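Local structure of flavin-containing monooxygenase (Allium sativum, 6WPU) at residues A[59-64]-A[83-88]; A[79-84]-A[206-211]. The protein is a flavoprotein of the flavin-containing monooxygenase family that probably oxygenates the sulfur of S-allyl-L-cysteine in garlic, using bound FAD. One frame throughout, in Å; residues are numbered along the deposited sequence.

Interaction 1 of 2, residues A[59-64]-A[83-88]; sequences GTWIYT and SSLYKS. With FAD (flavin-adenine dinucleotide), chain B.
The Tyr-63 ring turns an edge to the backbone O of Leu-85, 3.5 Å from CD1, while the peptide from Tyr-86 C to Lys-87 N approaches it obliquely. With CG anti to the backbone N (chi1 172°), the ring extends along 85-87, and Tyr-63 OH ends 3.4 Å from Lys-87 CB. The Trp-61 indole receives the methyl CD1 of Leu-85 at a slant, 4.1 Å from CE3; the same methyl lies 3.1 Å from Thr-60 O. Another part of the indole rim serves the cofactor: NE1 donates to FAD O3', and the edge is turned to the flavin, with FAD N1 in its plane and CZ2 3.5 Å from FAD C4X. Helix 120-133 also packs on this indole through Val-123 and Leu-127.

Ser-83 OG is gripped by three hydrogen bonds. It donates to Thr-60 O (2.7 Å) in the carbonyl plane, on a lone pair; it accepts from Leu-85 N almost in line (171°), making an ST turn; and it accepts from a water that also bridges Thr-64 N and Leu-85 O. A second water links Thr-60 OG1 to Ser-84 N. Thr-60 N donates to FAD O1A at 2.8 Å. A backbone amide on the pyrophosphate, together with an indole on the ribityl chain, marks this as part of the FAD site of a flavin-containing monooxygenase.

Interaction 2 of 2, residues A[79-84]-A[206-211]; sequences PIVHSS and NYRIPE. With FAD (flavin-adenine dinucleotide), chain B.
Arg-208 lays the edge of its guanidinium against Val-81, with NH2 3.7 Å from the methyl CG1 and the two side chains running past each other in opposite directions. The same NH2 is 3.0 Å from Ser-83 O, which meets the guanidinium obliquely, and Ser-84 O lies farther off, 3.9 Å from NH1. A bend at chi2 (-60°) folds the arginine back over its own backbone, where NH1 donates to Tyr-207 O at 2.9 Å. That acceptor is nearly in the guanidinium plane, yet the donor stands well above the carbonyl plane, 61° out of it. NH1 also donates to His-205 O and NE to Thr-64 O, so backbone carbonyls from two loops surround the cation and fix its rotation, probably easing its burial. His-82, modelled in two conformers, in one of them appears to turn NE2 to FAD O2A. The segment 79-84 belongs to the long loop between strand 47-52 and helix 95-98; 206-211 connects strand 200-203 to strand 217-221, and its Tyr-207 packs on Ile-230 and Val-234 of helix 225-234, with its OH hydrogen-bonded to Asp-233.

Both contacts use the loop that leads from strand 47-52 to helix 95-98, and they share Ser-83 and Ser-84. Interaction 1 folds that loop onto itself beside the cofactor, burying 428 Å² with aromatic rings, a leucine, a serine and ordered waters, although its Lys-87 end is exposed. Interaction 2 is smaller at 134 Å² but buried, and joins the loop to a segment 122 residues further on, chiefly through one arginine among carbonyls. The two meet directly: Lys-87 N probably bonds Arg-208 O (2.8 Å), and Leu-85 O packs on Arg-208 CD. The FAD-lining loop, which follows a strand of the parallel sheet, is thereby tied to a loop between two strands of the mixed sheet.

Interaction 1 of 2, residues A[59-64]-A[83-88]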
ATOM      1  N   GLY A  59       9.325   3.230   5.481  1.00 30.91           N
ATOM      2  CA  GLY A  59       8.006   3.761   5.199  1.00 29.22           C
ATOM      3  C   GLY A  59       6.952   3.234   6.164  1.00 34.82           C
ATOM      4  O   GLY A  59       7.091   3.299   7.391  1.00 29.71           O
ATOM      5  N   THR A  60       5.882   2.697   5.581  1.00 35.26           N
ATOM      6  CA  THR A  60       4.747   2.196   6.354  1.00 37.04           C
ATOM      7  C   THR A  60       5.181   1.208   7.430  1.00 37.84           C
ATOM      8  O   THR A  60       4.603   1.176   8.520  1.00 40.61           O
ATOM      9  CB  THR A  60       3.749   1.532   5.404  1.00 34.86           C
ATOM     10  OG1 THR A  60       3.025   2.555   4.718  1.00 39.62           O
ATOM     11  CG2 THR A  60       2.781   0.641   6.166  1.00 43.46           C
ATOM     12  N   TRP A  61       6.213   0.404   7.145  1.00 29.45           N
ATOM     13  CA  TRP A  61       6.591  -0.691   8.030  1.00 28.66           C
ATOM     14  C   TRP A  61       7.317  -0.225   9.296  1.00 29.63           C
ATOM     15  O   TRP A  61       7.644  -1.061  10.147  1.00 34.42           O
ATOM     16  CB  TRP A  61       7.428  -1.703   7.245  1.00 30.64           C
ATOM     17  CG  TRP A  61       6.571  -2.463   6.274  1.00 34.93           C
ATOM     18  CD1 TRP A  61       6.513  -2.309   4.921  1.00 35.19           C
ATOM     19  CD2 TRP A  61       5.609  -3.466   6.605  1.00 37.18           C
ATOM     20  NE1 TRP A  61       5.587  -3.170   4.385  1.00 37.98           N
ATOM     21  CE2 TRP A  61       5.017  -3.892   5.402  1.00 36.30           C
ATOM     22  CE3 TRP A  61       5.204  -4.059   7.809  1.00 33.04           C
ATOM     23  CZ2 TRP A  61       4.039  -4.883   5.362  1.00 35.33           C
ATOM     24  CZ3 TRP A  61       4.242  -5.036   7.767  1.00 31.83           C
ATOM     25  CH2 TRP A  61       3.669  -5.444   6.550  1.00 35.81           C
ATOM     26  N   ILE A  62       7.567   1.071   9.450  1.00 28.73           N
ATOM     27  CA  ILE A  62       8.039   1.628  10.722  1.00 35.27           C
ATOM     28  C   ILE A  62       6.813   1.855  11.609  1.00 37.07           C
ATOM     29  O   ILE A  62       6.119   2.862  11.456  1.00 34.78           O
ATOM     30  CB  ILE A  62       8.816   2.931  10.522  1.00 31.05           C
ATOM     31  CG1 ILE A  62       9.937   2.758   9.495  1.00 35.99           C
ATOM     32  CG2 ILE A  62       9.382   3.412  11.859  1.00 32.72           C
ATOM     33  CD1 ILE A  62      10.594   4.073   9.115  1.00 33.90           C
ATOM     34  N   TYR A  63       6.545   0.945  12.547  1.00 31.68           N
ATOM     35  CA  TYR A  63       5.474   1.207  13.506  1.00 33.20           C
ATOM     36  C   TYR A  63       5.804   2.437  14.341  1.00 29.99           C
ATOM     37  O   TYR A  63       6.952   2.654  14.725  1.00 35.01           O
ATOM     38  CB  TYR A  63       5.254   0.010  14.430  1.00 37.52           C
ATOM     39  CG  TYR A  63       4.295   0.316  15.555  1.00 35.64           C
ATOM     40  CD1 TYR A  63       2.924   0.400  15.316  1.00 33.31           C
ATOM     41  CD2 TYR A  63       4.755   0.536  16.853  1.00 34.22           C
ATOM     42  CE1 TYR A  63       2.029   0.703  16.336  1.00 32.20           C
ATOM     43  CE2 TYR A  63       3.860   0.843  17.887  1.00 35.78           C
ATOM     44  CZ  TYR A  63       2.502   0.916  17.617  1.00 36.39           C
ATOM     45  OH  TYR A  63       1.603   1.214  18.621  1.00 36.03           O
ATOM     46  N   THR A  64       4.794   3.267  14.597  1.00 30.55           N
ATOM     47  CA  THR A  64       4.945   4.334  15.582  1.00 31.47           C
ATOM     48  C   THR A  64       3.661   4.422  16.400  1.00 33.69           C
ATOM     49  O   THR A  64       2.561   4.333  15.838  1.00 33.19           O
ATOM     50  CB  THR A  64       5.243   5.703  14.959  1.00 29.82           C
ATOM     51  OG1 THR A  64       5.279   6.685  15.994  1.00 34.78           O
ATOM     52  CG2 THR A  64       4.174   6.109  13.922  1.00 26.13           C
ATOM     53  N   SER A  83       2.915   6.262   8.951  1.00 35.74           N
ATOM     54  CA  SER A  83       2.504   4.866   9.119  1.00 33.38           C
ATOM     55  C   SER A  83       1.081   4.709   9.665  1.00 36.54           C
ATOM     56  O   SER A  83       0.661   5.426  10.578  1.00 36.39           O
ATOM     57  CB  SER A  83       3.476   4.137  10.045  1.00 33.65           C
ATOM     58  OG  SER A  83       3.088   2.776  10.149  1.00 28.92           O
ATOM     59  N   SER A  84       0.355   3.732   9.110  1.00 32.74           N
ATOM     60  CA  SER A  84      -0.949   3.286   9.587  1.00 34.46           C
ATOM     61  C   SER A  84      -0.895   1.987  10.386  1.00 35.39           C
ATOM     62  O   SER A  84      -1.952   1.457  10.734  1.00 39.86           O
ATOM     63  CB  SER A  84      -1.903   3.081   8.399  1.00 37.08           C
ATOM     64  OG  SER A  84      -1.952   4.249   7.599  1.00 43.19           O
ATOM     65  N   LEU A  85       0.286   1.431  10.653  1.00 29.09           N
ATOM     66  CA  LEU A  85       0.332   0.134  11.323  1.00 33.60           C
ATOM     67  C   LEU A  85      -0.166   0.257  12.755  1.00 34.83           C
ATOM     68  O   LEU A  85       0.138   1.234  13.441  1.00 33.34           O
ATOM     69  CB  LEU A  85       1.747  -0.420  11.358  1.00 32.98           C
ATOM     70  CG  LEU A  85       2.510  -0.746  10.084  1.00 38.30           C
ATOM     71  CD1 LEU A  85       3.937  -1.194  10.462  1.00 35.72           C
ATOM     72  CD2 LEU A  85       1.798  -1.804   9.297  1.00 36.67           C
ATOM     73  N   TYR A  86      -0.907  -0.750  13.216  1.00 31.35           N
ATOM     74  CA  TYR A  86      -1.216  -0.856  14.638  1.00 32.50           C
ATOM     75  C   TYR A  86      -0.247  -1.842  15.283  1.00 35.83           C
ATOM     76  O   TYR A  86       0.443  -2.605  14.599  1.00 34.82           O
ATOM     77  CB  TYR A  86      -2.677  -1.271  14.871  1.00 27.38           C
ATOM     78  CG  TYR A  86      -3.140  -2.449  14.040  1.00 29.26           C
ATOM     79  CD1 TYR A  86      -3.644  -2.259  12.746  1.00 30.26           C
ATOM     80  CD2 TYR A  86      -3.089  -3.747  14.546  1.00 31.76           C
ATOM     81  CE1 TYR A  86      -4.048  -3.332  11.975  1.00 29.19           C
ATOM     82  CE2 TYR A  86      -3.519  -4.834  13.782  1.00 36.96           C
ATOM     83  CZ  TYR A  86      -3.987  -4.614  12.501  1.00 35.96           C
ATOM     84  OH  TYR A  86      -4.404  -5.666  11.738  1.00 49.26           O
ATOM     85  N   LYS A  87      -0.180  -1.808  16.614  1.00 34.87           N
ATOM     86  CA  LYS A  87       0.964  -2.420  17.286  1.00 39.86           C
ATOM     87  C   LYS A  87       1.010  -3.936  17.089  1.00 39.36           C
ATOM     88  O   LYS A  87       2.093  -4.513  16.936  1.00 38.94           O
ATOM     89  CB  LYS A  87       0.954  -2.071  18.772  1.00 33.58           C
ATOM     90  CG  LYS A  87       2.140  -2.658  19.548  1.00 41.14           C
ATOM     91  CD  LYS A  87       2.166  -2.110  20.978  1.00 52.02           C
ATOM     92  CE  LYS A  87       3.195  -2.791  21.860  1.00 61.83           C
ATOM     93  NZ  LYS A  87       2.668  -4.073  22.435  1.00 68.17           N
ATOM     94  N   SER A  88      -0.140  -4.602  17.096  1.00 35.73           N
ATOM     95  CA  SER A  88      -0.142  -6.061  16.999  1.00 37.98           C
ATOM     96  C   SER A  88      -0.125  -6.577  15.563  1.00 37.22           C
ATOM     97  O   SER A  88      -0.164  -7.796  15.368  1.00 36.50           O
ATOM     98  CB  SER A  88      -1.358  -6.650  17.724  1.00 36.04           C
ATOM     99  OG  SER A  88      -2.537  -6.215  17.084  1.00 36.85           O
TER
HETATM  100  PA  FAD B 501       5.374   3.448   1.931  1.00 31.96           P
HETATM  101  O1A FAD B 501       5.690   2.281   2.867  1.00 27.94           O
HETATM  102  O2A FAD B 501       4.323   4.387   2.249  1.00 25.37           O
HETATM  103  O5B FAD B 501       6.552   4.383   1.756  1.00 34.12           O
HETATM  104  C5B FAD B 501       6.567   5.663   1.136  1.00 31.17           C
HETATM  105  C4B FAD B 501       7.765   6.501   1.637  1.00 31.74           C
HETATM  106  O4B FAD B 501       7.912   7.732   0.986  1.00 30.96           O
HETATM  107  C3B FAD B 501       7.702   6.785   3.114  1.00 34.37           C
HETATM  108  O3B FAD B 501       8.889   6.423   3.741  1.00 34.74           O
HETATM  109  C2B FAD B 501       7.505   8.257   3.204  1.00 35.74           C
HETATM  110  O2B FAD B 501       8.072   8.820   4.333  1.00 32.34           O
HETATM  111  C1B FAD B 501       8.187   8.714   1.947  1.00 31.34           C
HETATM  112  N9A FAD B 501       7.701   9.977   1.440  1.00 32.86           N
HETATM  113  C8A FAD B 501       6.366  10.315   1.255  1.00 35.37           C
HETATM  114  N7A FAD B 501       6.278  11.562   0.773  1.00 33.29           N
HETATM  115  C5A FAD B 501       7.560  12.104   0.645  1.00 35.91           C
HETATM  116  C6A FAD B 501       8.067  13.330   0.219  1.00 30.52           C
HETATM  117  N6A FAD B 501       7.195  14.388  -0.230  1.00 29.53           N
HETATM  118  N1A FAD B 501       9.397  13.528   0.197  1.00 33.72           N
HETATM  119  C2A FAD B 501      10.267  12.571   0.612  1.00 30.90           C
HETATM  120  N3A FAD B 501       9.823  11.366   1.039  1.00 29.23           N
HETATM  121  C4A FAD B 501       8.488  11.104   1.068  1.00 31.42           C
HETATM  122  N1  FAD B 501       2.091  -5.626   2.105  1.00 31.60           N
HETATM  123  C2  FAD B 501       2.651  -6.936   2.310  1.00 35.09           C
HETATM  124  O2  FAD B 501       3.538  -7.443   1.424  1.00 44.49           O
HETATM  125  N3  FAD B 501       2.216  -7.732   3.345  1.00 42.76           N
HETATM  126  C4  FAD B 501       1.296  -7.251   4.253  1.00 35.31           C
HETATM  127  O4  FAD B 501       0.859  -8.004   5.292  1.00 40.92           O
HETATM  128  C4X FAD B 501       0.874  -5.837   4.222  1.00 39.36           C
HETATM  129  N5  FAD B 501       0.140  -5.300   5.272  1.00 37.80           N
HETATM  130  C5X FAD B 501      -0.209  -3.953   5.238  1.00 38.63           C
HETATM  131  C6  FAD B 501      -0.961  -3.414   6.292  1.00 35.07           C
HETATM  132  C7  FAD B 501      -1.296  -2.065   6.262  1.00 38.98           C
HETATM  133  C7M FAD B 501      -2.113  -1.499   7.393  1.00 35.51           C
HETATM  134  C8  FAD B 501      -0.897  -1.257   5.199  1.00 40.64           C
HETATM  135  C8M FAD B 501      -1.253   0.194   5.136  1.00 38.15           C
HETATM  136  C9  FAD B 501      -0.151  -1.794   4.145  1.00 34.96           C
HETATM  137  C9A FAD B 501       0.193  -3.137   4.164  1.00 35.51           C
HETATM  138  N10 FAD B 501       0.976  -3.684   3.089  1.00 33.75           N
HETATM  139  C10 FAD B 501       1.330  -5.040   3.112  1.00 31.05           C
HETATM  140  C1' FAD B 501       1.357  -2.842   1.944  1.00 38.84           C
HETATM  141  C2' FAD B 501       2.511  -1.871   2.083  1.00 42.88           C
HETATM  142  O2' FAD B 501       2.082  -0.630   1.698  1.00 56.56           O
HETATM  143  C3' FAD B 501       3.552  -2.341   1.093  1.00 44.39           C
HETATM  144  O3' FAD B 501       4.036  -3.485   1.682  1.00 53.07           O
HETATM  145  C4' FAD B 501       4.715  -1.386   0.851  1.00 43.47           C
HETATM  146  O4' FAD B 501       5.189  -0.989   2.085  1.00 43.29           O
HETATM  147  C5' FAD B 501       4.433  -0.173  -0.044  1.00 39.46           C
HETATM  148  O5' FAD B 501       5.519   0.664   0.229  1.00 39.25           O
HETATM  149  P   FAD B 501       5.880   2.078  -0.387  1.00 32.72           P
HETATM  150  O1P FAD B 501       7.439   2.293  -0.477  1.00 35.17           O
HETATM  151  O2P FAD B 501       5.025   2.165  -1.713  1.00 29.17           O
HETATM  152  O3P FAD B 501       4.967   3.096   0.527  1.00 31.39           O
HETATM  153  O   HOH W   1       0.652   3.714   6.136  1.00 47.76           O
HETATM  154  O   HOH W   2       2.384   2.981  13.111  1.00 36.74           O

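Interaction 2 of 2, residues A[79-84]-A[206-211]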
ATOM      1  N   PRO A  79      -0.397  17.939  11.622  1.00 42.48           N
ATOM      2  CA  PRO A  79       0.807  17.112  11.445  1.00 40.49           C
ATOM      3  C   PRO A  79       0.412  15.758  10.880  1.00 41.14           C
ATOM      4  O   PRO A  79      -0.654  15.216  11.202  1.00 40.24           O
ATOM      5  CB  PRO A  79       1.378  16.981  12.864  1.00 37.76           C
ATOM      6  CG  PRO A  79       0.710  18.023  13.671  1.00 37.99           C
ATOM      7  CD  PRO A  79      -0.602  18.343  13.023  1.00 41.33           C
ATOM      8  N   ILE A  80       1.273  15.214  10.024  1.00 35.49           N
ATOM      9  CA  ILE A  80       1.007  13.958   9.336  1.00 34.32           C
ATOM     10  C   ILE A  80       1.838  12.863   9.985  1.00 36.64           C
ATOM     11  O   ILE A  80       3.049  13.029  10.178  1.00 36.01           O
ATOM     12  CB  ILE A  80       1.321  14.057   7.830  1.00 36.73           C
ATOM     13  CG1 ILE A  80       0.477  15.153   7.169  1.00 35.59           C
ATOM     14  CG2 ILE A  80       1.063  12.701   7.133  1.00 29.24           C
ATOM     15  CD1 ILE A  80      -1.049  14.995   7.417  1.00 34.15           C
ATOM     16  N   VAL A  81       1.200  11.742  10.319  1.00 29.95           N
ATOM     17  CA  VAL A  81       1.912  10.525  10.697  1.00 32.86           C
ATOM     18  C   VAL A  81       1.866   9.596   9.493  1.00 36.98           C
ATOM     19  O   VAL A  81       0.789   9.320   8.951  1.00 32.18           O
ATOM     20  CB  VAL A  81       1.289   9.865  11.943  1.00 34.11           C
ATOM     21  CG1 VAL A  81       2.033   8.598  12.275  1.00 30.81           C
ATOM     22  CG2 VAL A  81       1.331  10.821  13.133  1.00 31.31           C
ATOM     23  N   HIS A  82       3.016   9.110   9.052  1.00 39.55           N
ATOM     24  CA  HIS A  82       3.030   8.400   7.773  0.56 39.34           C
ATOM     25  C   HIS A  82       2.501   6.976   7.909  1.00 42.31           C
ATOM     26  O   HIS A  82       1.686   6.521   7.090  1.00 46.72           O
ATOM     27  CB  HIS A  82       4.428   8.351   7.154  0.56 33.35           C
ATOM     28  CG  HIS A  82       4.458   7.561   5.879  0.56 33.20           C
ATOM     29  ND1 HIS A  82       4.202   8.122   4.642  0.56 25.94           N
ATOM     30  CD2 HIS A  82       4.617   6.232   5.663  0.56 25.06           C
ATOM     31  CE1 HIS A  82       4.242   7.176   3.721  0.56 25.26           C
ATOM     32  NE2 HIS A  82       4.500   6.024   4.313  0.56 21.87           N
ATOM     33  N   SER A  83       2.915   6.262   8.951  1.00 35.74           N
ATOM     34  CA  SER A  83       2.504   4.866   9.119  1.00 33.38           C
ATOM     35  C   SER A  83       1.081   4.709   9.665  1.00 36.54           C
ATOM     36  O   SER A  83       0.661   5.426  10.578  1.00 36.39           O
ATOM     37  CB  SER A  83       3.476   4.137  10.045  1.00 33.65           C
ATOM     38  OG  SER A  83       3.088   2.776  10.149  1.00 28.92           O
ATOM     39  N   SER A  84       0.355   3.732   9.110  1.00 32.74           N
ATOM     40  CA  SER A  84      -0.949   3.286   9.587  1.00 34.46           C
ATOM     41  C   SER A  84      -0.895   1.987  10.386  1.00 35.39           C
ATOM     42  O   SER A  84      -1.952   1.457  10.734  1.00 39.86           O
ATOM     43  CB  SER A  84      -1.903   3.081   8.399  1.00 37.08           C
ATOM     44  OG  SER A  84      -1.952   4.249   7.599  1.00 43.19           O
ATOM     45  N   ASN A 206      -5.347   6.156  12.487  1.00 33.90           N
ATOM     46  CA  ASN A 206      -4.874   6.500  13.818  1.00 35.84           C
ATOM     47  C   ASN A 206      -5.078   5.370  14.823  1.00 33.57           C
ATOM     48  O   ASN A 206      -4.900   5.586  16.027  1.00 36.07           O
ATOM     49  CB  ASN A 206      -5.558   7.789  14.282  1.00 32.25           C
ATOM     50  CG  ASN A 206      -5.188   8.970  13.403  1.00 36.46           C
ATOM     51  OD1 ASN A 206      -4.006   9.257  13.219  1.00 32.88           O
ATOM     52  ND2 ASN A 206      -6.183   9.639  12.834  1.00 35.68           N
ATOM     53  N   TYR A 207      -5.419   4.162  14.364  1.00 32.55           N
ATOM     54  CA  TYR A 207      -5.612   3.060  15.299  1.00 29.85           C
ATOM     55  C   TYR A 207      -4.262   2.432  15.625  1.00 33.57           C
ATOM     56  O   TYR A 207      -3.484   2.108  14.720  1.00 30.89           O
ATOM     57  CB  TYR A 207      -6.568   1.994  14.750  1.00 29.28           C
ATOM     58  CG  TYR A 207      -6.629   0.841  15.732  1.00 31.85           C
ATOM     59  CD1 TYR A 207      -7.277   0.994  16.973  1.00 28.61           C
ATOM     60  CD2 TYR A 207      -5.971  -0.353  15.479  1.00 28.91           C
ATOM     61  CE1 TYR A 207      -7.302  -0.036  17.903  1.00 28.27           C
ATOM     62  CE2 TYR A 207      -5.983  -1.399  16.415  1.00 31.97           C
ATOM     63  CZ  TYR A 207      -6.651  -1.222  17.624  1.00 32.17           C
ATOM     64  OH  TYR A 207      -6.669  -2.226  18.551  1.00 29.52           O
ATOM     65  N   ARG A 208      -3.985   2.253  16.917  1.00 28.38           N
ATOM     66  CA  ARG A 208      -2.711   1.672  17.333  1.00 27.07           C
ATOM     67  C   ARG A 208      -2.877   0.481  18.266  1.00 32.12           C
ATOM     68  O   ARG A 208      -2.250  -0.564  18.051  1.00 32.61           O
ATOM     69  CB  ARG A 208      -1.839   2.721  18.024  1.00 27.90           C
ATOM     70  CG  ARG A 208      -1.387   3.849  17.082  1.00 28.18           C
ATOM     71  CD  ARG A 208      -0.557   3.316  15.907  1.00 28.51           C
ATOM     72  NE  ARG A 208      -0.130   4.440  15.088  1.00 32.10           N
ATOM     73  CZ  ARG A 208      -0.758   4.845  13.991  1.00 37.61           C
ATOM     74  NH1 ARG A 208      -1.834   4.186  13.545  1.00 28.34           N
ATOM     75  NH2 ARG A 208      -0.290   5.901  13.333  1.00 33.43           N
ATOM     76  N   ILE A 209      -3.694   0.629  19.314  1.00 28.31           N
ATOM     77  CA  ILE A 209      -3.754  -0.355  20.392  1.00 30.94           C
ATOM     78  C   ILE A 209      -5.187  -0.467  20.898  1.00 35.33           C
ATOM     79  O   ILE A 209      -5.971   0.483  20.768  1.00 35.54           O
ATOM     80  CB  ILE A 209      -2.787  -0.002  21.543  1.00 33.15           C
ATOM     81  CG1 ILE A 209      -3.081   1.397  22.104  1.00 30.20           C
ATOM     82  CG2 ILE A 209      -1.332  -0.153  21.086  1.00 32.26           C
ATOM     83  CD1 ILE A 209      -2.512   1.644  23.531  1.00 31.59           C
ATOM     84  N   PRO A 210      -5.568  -1.604  21.475  1.00 32.76           N
ATOM     85  CA  PRO A 210      -6.971  -1.800  21.866  1.00 33.60           C
ATOM     86  C   PRO A 210      -7.312  -1.347  23.281  1.00 33.55           C
ATOM     87  O   PRO A 210      -8.497  -1.178  23.580  1.00 28.72           O
ATOM     88  CB  PRO A 210      -7.161  -3.315  21.722  1.00 36.26           C
ATOM     89  CG  PRO A 210      -5.790  -3.881  22.023  1.00 35.51           C
ATOM     90  CD  PRO A 210      -4.781  -2.853  21.535  1.00 30.68           C
ATOM     91  N   GLU A 211      -6.325  -1.166  24.164  1.00 31.99           N
ATOM     92  CA  GLU A 211      -6.631  -0.855  25.564  1.00 31.99           C
ATOM     93  C   GLU A 211      -7.577   0.340  25.766  1.00 34.74           C
ATOM     94  O   GLU A 211      -8.480   0.235  26.614  1.00 39.04           O
ATOM     95  CB  GLU A 211      -5.326  -0.628  26.347  1.00 29.13           C
ATOM     96  CG  GLU A 211      -4.541  -1.895  26.681  1.00 36.84           C
ATOM     97  CD  GLU A 211      -3.663  -2.395  25.516  1.00 41.93           C
ATOM     98  OE1 GLU A 211      -3.760  -1.848  24.396  1.00 43.34           O
ATOM     99  OE2 GLU A 211      -2.878  -3.343  25.725  1.00 42.98           O
TER
HETATM  100  PA  FAD B 501       5.374   3.448   1.931  1.00 31.96           P
HETATM  101  O1A FAD B 501       5.690   2.281   2.867  1.00 27.94           O
HETATM  102  O2A FAD B 501       4.323   4.387   2.249  1.00 25.37           O
HETATM  103  O5B FAD B 501       6.552   4.383   1.756  1.00 34.12           O
HETATM  104  C5B FAD B 501       6.567   5.663   1.136  1.00 31.17           C
HETATM  105  C4B FAD B 501       7.765   6.501   1.637  1.00 31.74           C
HETATM  106  O4B FAD B 501       7.912   7.732   0.986  1.00 30.96           O
HETATM  107  C3B FAD B 501       7.702   6.785   3.114  1.00 34.37           C
HETATM  108  O3B FAD B 501       8.889   6.423   3.741  1.00 34.74           O
HETATM  109  C2B FAD B 501       7.505   8.257   3.204  1.00 35.74           C
HETATM  110  O2B FAD B 501       8.072   8.820   4.333  1.00 32.34           O
HETATM  111  C1B FAD B 501       8.187   8.714   1.947  1.00 31.34           C
HETATM  112  N9A FAD B 501       7.701   9.977   1.440  1.00 32.86           N
HETATM  113  C8A FAD B 501       6.366  10.315   1.255  1.00 35.37           C
HETATM  114  N7A FAD B 501       6.278  11.562   0.773  1.00 33.29           N
HETATM  115  C5A FAD B 501       7.560  12.104   0.645  1.00 35.91           C
HETATM  116  C6A FAD B 501       8.067  13.330   0.219  1.00 30.52           C
HETATM  117  N6A FAD B 501       7.195  14.388  -0.230  1.00 29.53           N
HETATM  118  N1A FAD B 501       9.397  13.528   0.197  1.00 33.72           N
HETATM  119  C2A FAD B 501      10.267  12.571   0.612  1.00 30.90           C
HETATM  120  N3A FAD B 501       9.823  11.366   1.039  1.00 29.23           N
HETATM  121  C4A FAD B 501       8.488  11.104   1.068  1.00 31.42           C
HETATM  122  N1  FAD B 501       2.091  -5.626   2.105  1.00 31.60           N
HETATM  123  C2  FAD B 501       2.651  -6.936   2.310  1.00 35.09           C
HETATM  124  O2  FAD B 501       3.538  -7.443   1.424  1.00 44.49           O
HETATM  125  N3  FAD B 501       2.216  -7.732   3.345  1.00 42.76           N
HETATM  126  C4  FAD B 501       1.296  -7.251   4.253  1.00 35.31           C
HETATM  127  O4  FAD B 501       0.859  -8.004   5.292  1.00 40.92           O
HETATM  128  C4X FAD B 501       0.874  -5.837   4.222  1.00 39.36           C
HETATM  129  N5  FAD B 501       0.140  -5.300   5.272  1.00 37.80           N
HETATM  130  C5X FAD B 501      -0.209  -3.953   5.238  1.00 38.63           C
HETATM  131  C6  FAD B 501      -0.961  -3.414   6.292  1.00 35.07           C
HETATM  132  C7  FAD B 501      -1.296  -2.065   6.262  1.00 38.98           C
HETATM  133  C7M FAD B 501      -2.113  -1.499   7.393  1.00 35.51           C
HETATM  134  C8  FAD B 501      -0.897  -1.257   5.199  1.00 40.64           C
HETATM  135  C8M FAD B 501      -1.253   0.194   5.136  1.00 38.15           C
HETATM  136  C9  FAD B 501      -0.151  -1.794   4.145  1.00 34.96           C
HETATM  137  C9A FAD B 501       0.193  -3.137   4.164  1.00 35.51           C
HETATM  138  N10 FAD B 501       0.976  -3.684   3.089  1.00 33.75           N
HETATM  139  C10 FAD B 501       1.330  -5.040   3.112  1.00 31.05           C
HETATM  140  C1' FAD B 501       1.357  -2.842   1.944  1.00 38.84           C
HETATM  141  C2' FAD B 501       2.511  -1.871   2.083  1.00 42.88           C
HETATM  142  O2' FAD B 501       2.082  -0.630   1.698  1.00 56.56           O
HETATM  143  C3' FAD B 501       3.552  -2.341   1.093  1.00 44.39           C
HETATM  144  O3' FAD B 501       4.036  -3.485   1.682  1.00 53.07           O
HETATM  145  C4' FAD B 501       4.715  -1.386   0.851  1.00 43.47           C
HETATM  146  O4' FAD B 501       5.189  -0.989   2.085  1.00 43.29           O
HETATM  147  C5' FAD B 501       4.433  -0.173  -0.044  1.00 39.46           C
HETATM  148  O5' FAD B 501       5.519   0.664   0.229  1.00 39.25           O
HETATM  149  P   FAD B 501       5.880   2.078  -0.387  1.00 32.72           P
HETATM  150  O1P FAD B 501       7.439   2.293  -0.477  1.00 35.17           O
HETATM  151  O2P FAD B 501       5.025   2.165  -1.713  1.00 29.17           O
HETATM  152  O3P FAD B 501       4.967   3.096   0.527  1.00 31.39           O